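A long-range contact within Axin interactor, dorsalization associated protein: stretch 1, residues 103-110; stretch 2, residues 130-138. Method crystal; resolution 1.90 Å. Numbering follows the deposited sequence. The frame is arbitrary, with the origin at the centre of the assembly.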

# COMPACT_ATOMS: atom_id res chain seq x y z
N LYS A 103 -4.14 -9.57 -5.88
CA LYS A 103 -3.06 -10.38 -6.43
C LYS A 103 -1.99 -10.59 -5.37
O LYS A 103 -1.44 -11.69 -5.21
CB LYS A 103 -2.43 -9.60 -7.58
CG LYS A 103 -1.31 -10.33 -8.33
CD LYS A 103 -0.95 -9.48 -9.56
CE LYS A 103 0.07 -10.14 -10.41
NZ LYS A 103 -0.60 -11.26 -11.14
N CYS A 104 -1.67 -9.53 -4.66
CA CYS A 104 -0.53 -9.57 -3.75
C CYS A 104 -0.61 -8.38 -2.82
O CYS A 104 -1.44 -7.49 -3.01
CB CYS A 104 0.78 -9.55 -4.56
SG CYS A 104 0.93 -8.10 -5.69
N PHE A 105 0.23 -8.38 -1.79
CA PHE A 105 0.25 -7.30 -0.83
C PHE A 105 1.66 -7.01 -0.30
O PHE A 105 2.59 -7.84 -0.40
CB PHE A 105 -0.71 -7.58 0.33
CG PHE A 105 -0.25 -8.73 1.23
CD1 PHE A 105 -0.48 -10.05 0.86
CD2 PHE A 105 0.41 -8.48 2.42
CE1 PHE A 105 -0.08 -11.10 1.68
CE2 PHE A 105 0.82 -9.53 3.27
CZ PHE A 105 0.59 -10.84 2.90
N ALA A 106 1.81 -5.82 0.24
CA ALA A 106 3.04 -5.39 0.90
C ALA A 106 2.58 -4.79 2.19
O ALA A 106 1.45 -4.31 2.30
CB ALA A 106 3.77 -4.33 0.05
N PHE A 107 3.46 -4.76 3.19
CA PHE A 107 3.11 -4.04 4.39
C PHE A 107 4.35 -3.40 4.95
O PHE A 107 5.47 -3.76 4.58
CB PHE A 107 2.47 -4.97 5.42
CG PHE A 107 3.38 -6.08 5.88
CD1 PHE A 107 3.53 -7.24 5.13
CD2 PHE A 107 4.10 -5.95 7.07
CE1 PHE A 107 4.34 -8.29 5.58
CE2 PHE A 107 4.93 -6.96 7.51
CZ PHE A 107 5.06 -8.13 6.79
N MSE A 108 4.14 -2.43 5.84
CA MSE A 108 5.24 -1.86 6.60
C MSE A 108 4.86 -1.67 8.05
O MSE A 108 3.78 -1.16 8.35
CB MSE A 108 5.78 -0.58 5.96
CG MSE A 108 4.79 0.50 5.60
SE MSE A 108 5.80 2.05 4.80
CE MSE A 108 6.09 2.90 6.24
N GLU A 109 5.76 -2.11 8.93
CA GLU A 109 5.62 -1.92 10.38
C GLU A 109 5.93 -0.48 10.78
O GLU A 109 6.52 0.28 10.02
CB GLU A 109 6.52 -2.90 11.16
CG GLU A 109 6.30 -4.43 10.90
CD GLU A 109 4.97 -5.00 11.45
OE1 GLU A 109 4.25 -4.34 12.23
OE2 GLU A 109 4.62 -6.16 11.09
N MSE A 110 5.54 -0.10 11.99
CA MSE A 110 5.74 1.27 12.49
C MSE A 110 7.20 1.74 12.47
O MSE A 110 7.49 2.89 12.14
CB MSE A 110 5.20 1.40 13.91
CG MSE A 110 3.70 1.27 14.04
SE MSE A 110 2.65 2.52 12.91
CE MSE A 110 3.69 3.98 12.64
N LYS A 130 -2.51 -10.13 9.68
CA LYS A 130 -1.67 -10.31 10.87
C LYS A 130 -0.20 -10.54 10.49
O LYS A 130 0.66 -10.57 11.39
CB LYS A 130 -2.20 -11.48 11.71
CG LYS A 130 -3.58 -11.21 12.33
CD LYS A 130 -4.09 -12.46 12.97
CE LYS A 130 -5.50 -12.26 13.48
NZ LYS A 130 -6.01 -13.54 14.02
N ARG A 131 0.08 -10.62 9.18
CA ARG A 131 1.44 -10.89 8.62
C ARG A 131 2.24 -11.99 9.34
O ARG A 131 3.44 -11.89 9.56
CB ARG A 131 2.26 -9.60 8.38
CG ARG A 131 2.48 -8.67 9.55
CD ARG A 131 1.39 -7.59 9.70
NE ARG A 131 1.68 -6.72 10.85
CZ ARG A 131 0.76 -6.15 11.64
NH1 ARG A 131 -0.57 -6.33 11.44
NH2 ARG A 131 1.16 -5.36 12.61
N LYS A 132 1.54 -13.06 9.68
CA LYS A 132 2.10 -14.21 10.40
C LYS A 132 2.67 -15.26 9.44
O LYS A 132 3.66 -15.91 9.76
CB LYS A 132 0.99 -14.86 11.23
CG LYS A 132 0.43 -14.02 12.37
CD LYS A 132 1.52 -13.34 13.14
CE LYS A 132 1.22 -13.27 14.62
NZ LYS A 132 2.53 -13.17 15.32
N LYS A 133 2.02 -15.45 8.31
CA LYS A 133 2.45 -16.43 7.32
C LYS A 133 2.52 -15.78 5.95
O LYS A 133 1.51 -15.32 5.44
CB LYS A 133 1.51 -17.64 7.28
CG LYS A 133 1.77 -18.68 8.37
CD LYS A 133 0.63 -19.73 8.45
CE LYS A 133 0.63 -20.67 7.27
NZ LYS A 133 -0.29 -21.81 7.64
N LEU A 134 3.72 -15.74 5.38
CA LEU A 134 4.02 -14.99 4.14
C LEU A 134 4.62 -15.87 3.03
O LEU A 134 5.56 -16.63 3.27
CB LEU A 134 4.95 -13.81 4.46
CG LEU A 134 4.49 -12.87 5.60
CD1 LEU A 134 5.54 -11.85 5.98
CD2 LEU A 134 3.15 -12.15 5.20
N ASN A 135 4.10 -15.71 1.81
CA ASN A 135 4.59 -16.44 0.65
C ASN A 135 5.04 -15.40 -0.35
O ASN A 135 4.23 -14.61 -0.81
CB ASN A 135 3.48 -17.32 0.08
CG ASN A 135 2.91 -18.29 1.13
OD1 ASN A 135 1.73 -18.21 1.49
ND2 ASN A 135 3.76 -19.14 1.67
N LEU A 136 6.34 -15.36 -0.61
CA LEU A 136 6.93 -14.32 -1.49
C LEU A 136 6.43 -14.50 -2.90
O LEU A 136 6.43 -15.61 -3.44
CB LEU A 136 8.46 -14.39 -1.45
CG LEU A 136 9.24 -13.27 -2.16
CD1 LEU A 136 8.97 -11.94 -1.49
CD2 LEU A 136 10.74 -13.55 -2.13
N LEU A 137 6.00 -13.40 -3.53
CA LEU A 137 5.51 -13.48 -4.90
C LEU A 137 6.61 -13.85 -5.91
O LEU A 137 6.42 -14.72 -6.77
CB LEU A 137 4.82 -12.14 -5.29
CG LEU A 137 4.14 -12.09 -6.66
CD1 LEU A 137 2.96 -13.01 -6.72
CD2 LEU A 137 3.69 -10.66 -6.96
N THR A 138 7.75 -13.17 -5.83
CA THR A 138 8.85 -13.37 -6.74
C THR A 138 10.16 -13.00 -6.05
O THR A 138 10.18 -12.18 -5.13
CB THR A 138 8.69 -12.55 -8.04
OG1 THR A 138 9.77 -12.86 -8.94
CG2 THR A 138 8.66 -11.03 -7.76

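The apolar centre of this contact is built around Leu 134, whose CA-to-CB bond points toward the strand and whose branched end meets two aromatic rings. CD2 of Leu 134 lies 3.7 Å from CZ of Phe 105, and its CD1 lies 3.8 Å from CE1 of Phe 107; both methyls sit at the ring edges, near the ring planes. A forked side chain suits this place: CD2 lies against Phe 105, while both methyls lie near Phe 107. Phe 105 starts out sideways, but its long, flat side chain carries the ring tip to the leucine. Farther along, Cys 104 and Leu 137 pack with CB of the cysteine 3.9 Å from CD2 of the leucine, both side chains apolar where they touch.

Phe 107 links this apolar packing to the polar edge. Over one face of its ring lies Arg 131, with CB 3.8 Å from the ring centroid and 20° off the normal, a CH-pi contact. The aliphatic part of arginine thus covers the aromatic face, while its guanidinium reaches Glu 109. There NE and NH2 of Arg 131 donate to OE2 and OE1 of Glu 109 at 3.0 and 3.3 Å respectively, with angles of 168° and 155°. This two-pronged salt bridge matches two donors to two carboxylate oxygens, joining opposite charges through hydrogen bonds.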